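Local coordinates for outer membrane usher protein PapC (Escherichia coli, PDB 3L48) that belongs, as the C-terminal domain, to the fimbrial usher that exports pilus subunits and assembles them across the outer membrane, at residues P22-L36 against L47-W60. Numbering follows the deposited sequence.
Sequences PPFGASVTSEKGREL and LSGVTPGETLSVNW. With CO (cobalt (II) ion), chain F.
With chi1 at 70°, Trp-60 puts CG between its backbone N and carbonyl carbon, which turns the indole toward Pro-23; Thr-29 and Ser-57 both take this rotamer too, which brings their hydroxyls together. Thr-29 and Ser-57 lie on neighbouring antiparallel strands, 27-29 and 55-59, in one sheet of the two-sheet, Ig-like sandwich of the usher's C-terminal domain. Four backbone bonds fix the register: Ser-27 and Asn-59 form one hydrogen-bonded pair, Thr-29 and Ser-57 the next, and Val-28 faces Val-58 in the non-hydrogen-bonded pair between them. On the face bearing Thr-29, its OG1 lies 2.6 Å from OG of Ser-57, and a water joins that same OG to the carbonyl O of Ser-30. The reverse face looks into the core: CD2 of Leu-47 comes within 3.6 Å of Val-28 CB, the two side chains crossing nearly perpendicularly, while CG1 of Val-28 meets Leu-56 CD1. Farther along, Leu-36 CD1 packs 3.7 Å from Leu-56 CD2; Leu-56 also touches Val-68 of the adjoining strand 64-69. Glu-31, though poorly ordered, accepts the N-H of Thr-55 on OE2 at 3.0 Å, from above the carboxylate plane. At the other end Pro-23 covers one face of the Trp-60 ring, Ala-26 CB lies 3.9 Å from Trp-60 CE3, and Pro-22 CB approaches Trp-60 CZ3 at 3.7 Å; the Pro-22 side chain also touches Leu-14 and Leu-16 in the opposing sheet. A serine replacing Trp-60 would probably leave Pro-23 without its aromatic partner and open a gap beside Pro-22 and Ala-26. The CH-pi evidence is direct: Pro-23 CD stands 3.3 Å from the centroid of the six-membered ring of Trp-60, 13° off the ring normal.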
loop_
_atom_site.group_PDB
_atom_site.type_symbol
_atom_site.label_atom_id
_atom_site.label_comp_id
_atom_site.label_asym_id
_atom_site.label_seq_id
_atom_site.Cartn_x
_atom_site.Cartn_y
_atom_site.Cartn_z
ATOM N N PRO A 22 -5.246 -7.097 -3.720
ATOM C CA PRO A 22 -4.614 -6.573 -4.934
ATOM C C PRO A 22 -3.729 -7.663 -5.529
ATOM O O PRO A 22 -3.139 -8.442 -4.776
ATOM C CB PRO A 22 -3.759 -5.410 -4.417
ATOM C CG PRO A 22 -4.371 -5.035 -3.096
ATOM C CD PRO A 22 -4.909 -6.312 -2.520
ATOM N N PRO A 23 -3.643 -7.731 -6.864
ATOM C CA PRO A 23 -2.948 -8.843 -7.523
ATOM C C PRO A 23 -1.427 -8.797 -7.383
ATOM O O PRO A 23 -0.828 -7.727 -7.287
ATOM C CB PRO A 23 -3.348 -8.681 -8.995
ATOM C CG PRO A 23 -3.641 -7.218 -9.142
ATOM C CD PRO A 23 -4.251 -6.798 -7.832
ATOM N N PHE A 24 -0.831 -9.984 -7.364
ATOM C CA PHE A 24 0.610 -10.177 -7.446
ATOM C C PHE A 24 1.198 -9.333 -8.577
ATOM O O PHE A 24 0.861 -9.528 -9.744
ATOM C CB PHE A 24 0.875 -11.664 -7.701
ATOM C CG PHE A 24 2.328 -12.044 -7.731
ATOM C CD1 PHE A 24 3.010 -12.136 -8.934
ATOM C CD2 PHE A 24 3.003 -12.349 -6.561
ATOM C CE1 PHE A 24 4.344 -12.504 -8.966
ATOM C CE2 PHE A 24 4.340 -12.718 -6.588
ATOM C CZ PHE A 24 5.009 -12.796 -7.795
ATOM N N GLY A 25 2.070 -8.389 -8.234
ATOM C CA GLY A 25 2.724 -7.576 -9.244
ATOM C C GLY A 25 2.185 -6.162 -9.351
ATOM O O GLY A 25 2.675 -5.366 -10.149
ATOM N N ALA A 26 1.167 -5.848 -8.556
ATOM C CA ALA A 26 0.654 -4.484 -8.486
ATOM C C ALA A 26 1.718 -3.572 -7.875
ATOM O O ALA A 26 2.545 -4.022 -7.084
ATOM C CB ALA A 26 -0.621 -4.440 -7.657
ATOM N N SER A 27 1.702 -2.295 -8.240
ATOM C CA SER A 27 2.652 -1.345 -7.671
ATOM C C SER A 27 1.989 -0.434 -6.645
ATOM O O SER A 27 0.803 -0.128 -6.743
ATOM C CB SER A 27 3.307 -0.506 -8.769
ATOM O OG SER A 27 2.346 0.300 -9.422
ATOM N N VAL A 28 2.768 -0.002 -5.660
ATOM C CA VAL A 28 2.283 0.910 -4.634
ATOM C C VAL A 28 3.081 2.205 -4.721
ATOM O O VAL A 28 4.310 2.192 -4.645
ATOM C CB VAL A 28 2.442 0.312 -3.227
ATOM C CG1 VAL A 28 1.766 1.201 -2.198
ATOM C CG2 VAL A 28 1.858 -1.089 -3.184
ATOM N N THR A 29 2.383 3.322 -4.883
ATOM C CA THR A 29 3.047 4.598 -5.109
ATOM C C THR A 29 2.622 5.643 -4.090
ATOM O O THR A 29 1.485 5.640 -3.613
ATOM C CB THR A 29 2.764 5.138 -6.523
ATOM O OG1 THR A 29 1.351 5.230 -6.722
ATOM C CG2 THR A 29 3.360 4.214 -7.578
ATOM N N SER A 30 3.549 6.539 -3.764
ATOM C CA SER A 30 3.293 7.607 -2.806
ATOM C C SER A 30 2.511 8.735 -3.461
ATOM O O SER A 30 2.341 8.757 -4.682
ATOM C CB SER A 30 4.612 8.149 -2.252
ATOM O OG SER A 30 5.378 8.760 -3.278
ATOM N N GLU A 31 2.030 9.667 -2.644
ATOM C CA GLU A 31 1.361 10.854 -3.159
ATOM C C GLU A 31 2.252 11.503 -4.208
ATOM O O GLU A 31 1.780 11.946 -5.258
ATOM C CB GLU A 31 1.090 11.852 -2.033
ATOM C CG GLU A 31 0.289 11.293 -0.869
ATOM C CD GLU A 31 0.088 12.312 0.238
ATOM O OE1 GLU A 31 0.974 13.175 0.422
ATOM O OE2 GLU A 31 -0.950 12.247 0.929
ATOM N N LYS A 32 3.548 11.547 -3.914
ATOM C CA LYS A 32 4.528 12.183 -4.786
ATOM C C LYS A 32 4.678 11.439 -6.112
ATOM O O LYS A 32 5.155 12.002 -7.096
ATOM C CB LYS A 32 5.882 12.273 -4.077
ATOM C CG LYS A 32 5.806 12.835 -2.662
ATOM N N GLY A 33 4.272 10.173 -6.129
ATOM C CA GLY A 33 4.340 9.367 -7.335
ATOM C C GLY A 33 5.472 8.355 -7.327
ATOM O O GLY A 33 5.691 7.648 -8.314
ATOM N N ARG A 34 6.190 8.282 -6.210
ATOM C CA ARG A 34 7.321 7.372 -6.082
ATOM C C ARG A 34 6.855 5.947 -5.787
ATOM O O ARG A 34 5.937 5.731 -4.994
ATOM C CB ARG A 34 8.263 7.855 -4.977
ATOM C CG ARG A 34 8.609 9.337 -5.051
ATOM N N GLU A 35 7.491 4.974 -6.430
ATOM C CA GLU A 35 7.162 3.573 -6.199
ATOM C C GLU A 35 7.867 3.036 -4.962
ATOM O O GLU A 35 9.082 2.834 -4.957
ATOM C CB GLU A 35 7.498 2.739 -7.431
ATOM C CG GLU A 35 6.587 3.056 -8.591
ATOM C CD GLU A 35 7.002 2.391 -9.879
ATOM O OE1 GLU A 35 6.391 2.721 -10.916
ATOM O OE2 GLU A 35 7.930 1.554 -9.855
ATOM N N LEU A 36 7.086 2.810 -3.911
ATOM C CA LEU A 36 7.623 2.427 -2.613
ATOM C C LEU A 36 7.713 0.913 -2.461
ATOM O O LEU A 36 8.383 0.406 -1.564
ATOM C CB LEU A 36 6.756 3.020 -1.501
ATOM C CG LEU A 36 6.420 4.502 -1.700
ATOM C CD1 LEU A 36 5.660 5.053 -0.506
ATOM C CD2 LEU A 36 7.689 5.305 -1.938
ATOM N N LEU A 47 6.932 -1.991 1.852
ATOM C CA LEU A 47 7.062 -0.630 1.346
ATOM C C LEU A 47 8.274 0.093 1.937
ATOM O O LEU A 47 8.479 0.099 3.152
ATOM C CB LEU A 47 5.786 0.160 1.630
ATOM C CG LEU A 47 4.481 -0.509 1.190
ATOM C CD1 LEU A 47 3.282 0.266 1.708
ATOM C CD2 LEU A 47 4.422 -0.642 -0.321
ATOM N N SER A 48 9.074 0.697 1.064
ATOM C CA SER A 48 10.246 1.458 1.485
ATOM C C SER A 48 9.961 2.956 1.452
ATOM O O SER A 48 9.271 3.446 0.555
ATOM C CB SER A 48 11.440 1.155 0.574
ATOM O OG SER A 48 11.763 -0.223 0.573
ATOM N N GLY A 49 10.498 3.675 2.433
ATOM C CA GLY A 49 10.442 5.126 2.451
ATOM C C GLY A 49 9.045 5.701 2.544
ATOM O O GLY A 49 8.751 6.734 1.944
ATOM N N VAL A 50 8.181 5.032 3.301
ATOM C CA VAL A 50 6.815 5.498 3.500
ATOM C C VAL A 50 6.770 6.636 4.512
ATOM O O VAL A 50 7.478 6.614 5.518
ATOM C CB VAL A 50 5.897 4.366 4.003
ATOM C CG1 VAL A 50 4.448 4.841 4.071
ATOM C CG2 VAL A 50 6.022 3.145 3.110
ATOM N N THR A 51 5.930 7.629 4.241
ATOM C CA THR A 51 5.724 8.729 5.172
ATOM C C THR A 51 4.439 8.506 5.952
ATOM O O THR A 51 3.370 8.362 5.363
ATOM C CB THR A 51 5.625 10.079 4.439
ATOM O OG1 THR A 51 6.755 10.240 3.572
ATOM C CG2 THR A 51 5.585 11.225 5.439
ATOM N N PRO A 52 4.539 8.465 7.288
ATOM C CA PRO A 52 3.339 8.291 8.113
ATOM C C PRO A 52 2.300 9.366 7.809
ATOM O O PRO A 52 2.627 10.552 7.808
ATOM C CB PRO A 52 3.871 8.459 9.540
ATOM C CG PRO A 52 5.317 8.072 9.451
ATOM C CD PRO A 52 5.769 8.543 8.097
ATOM N N GLY A 53 1.066 8.953 7.542
ATOM C CA GLY A 53 -0.011 9.894 7.298
ATOM C C GLY A 53 -0.323 10.144 5.833
ATOM O O GLY A 53 -1.352 10.738 5.510
ATOM N N GLU A 54 0.553 9.694 4.939
ATOM C CA GLU A 54 0.356 9.943 3.515
ATOM C C GLU A 54 -0.662 8.990 2.897
ATOM O O GLU A 54 -1.037 7.983 3.499
ATOM C CB GLU A 54 1.681 9.863 2.753
ATOM C CG GLU A 54 2.190 8.452 2.524
ATOM C CD GLU A 54 3.380 8.412 1.582
ATOM O OE1 GLU A 54 3.370 9.156 0.578
ATOM O OE2 GLU A 54 4.321 7.631 1.837
ATOM N N THR A 55 -1.110 9.325 1.694
ATOM C CA THR A 55 -2.032 8.479 0.948
ATOM C C THR A 55 -1.294 7.765 -0.176
ATOM O O THR A 55 -0.684 8.403 -1.034
ATOM C CB THR A 55 -3.190 9.295 0.339
ATOM O OG1 THR A 55 -3.938 9.921 1.389
ATOM C CG2 THR A 55 -4.117 8.391 -0.469
ATOM N N LEU A 56 -1.343 6.439 -0.164
ATOM C CA LEU A 56 -0.703 5.658 -1.209
ATOM C C LEU A 56 -1.752 5.168 -2.192
ATOM O O LEU A 56 -2.903 4.936 -1.824
ATOM C CB LEU A 56 0.045 4.465 -0.614
ATOM C CG LEU A 56 1.081 4.755 0.476
ATOM C CD1 LEU A 56 1.831 3.481 0.845
ATOM C CD2 LEU A 56 2.055 5.836 0.033
ATOM N N SER A 57 -1.354 5.020 -3.449
ATOM C CA SER A 57 -2.237 4.434 -4.445
ATOM C C SER A 57 -1.688 3.081 -4.882
ATOM O O SER A 57 -0.477 2.905 -5.024
ATOM C CB SER A 57 -2.414 5.368 -5.645
ATOM O OG SER A 57 -1.266 5.356 -6.469
ATOM N N VAL A 58 -2.586 2.122 -5.071
ATOM C CA VAL A 58 -2.207 0.794 -5.523
ATOM C C VAL A 58 -2.618 0.635 -6.979
ATOM O O VAL A 58 -3.790 0.773 -7.322
ATOM C CB VAL A 58 -2.871 -0.293 -4.669
ATOM C CG1 VAL A 58 -2.434 -1.674 -5.131
ATOM C CG2 VAL A 58 -2.524 -0.078 -3.205
ATOM N N ASN A 59 -1.646 0.348 -7.836
ATOM C CA ASN A 59 -1.894 0.335 -9.269
ATOM C C ASN A 59 -1.766 -1.042 -9.900
ATOM O O ASN A 59 -0.845 -1.797 -9.589
ATOM C CB ASN A 59 -0.941 1.304 -9.972
ATOM C CG ASN A 59 -0.687 2.558 -9.163
ATOM O OD1 ASN A 59 0.348 2.688 -8.503
ATOM N ND2 ASN A 59 -1.635 3.487 -9.199
ATOM N N TRP A 60 -2.711 -1.363 -10.779
ATOM C CA TRP A 60 -2.567 -2.484 -11.700
ATOM C C TRP A 60 -3.486 -2.295 -12.903
ATOM O O TRP A 60 -4.425 -1.503 -12.850
ATOM C CB TRP A 60 -2.792 -3.837 -11.009
ATOM C CG TRP A 60 -4.197 -4.141 -10.595
ATOM C CD1 TRP A 60 -5.167 -4.742 -11.349
ATOM C CD2 TRP A 60 -4.782 -3.899 -9.307
ATOM N NE1 TRP A 60 -6.324 -4.874 -10.613
ATOM C CE2 TRP A 60 -6.114 -4.367 -9.363
ATOM C CE3 TRP A 60 -4.309 -3.332 -8.119
ATOM C CZ2 TRP A 60 -6.978 -4.274 -8.271
ATOM C CZ3 TRP A 60 -5.170 -3.243 -7.041
ATOM C CH2 TRP A 60 -6.490 -3.712 -7.124
HETATM CO CO CO F . 6.964 2.020 -12.723
HETATM O O HOH W 1 -0.118 8.176 -6.589
#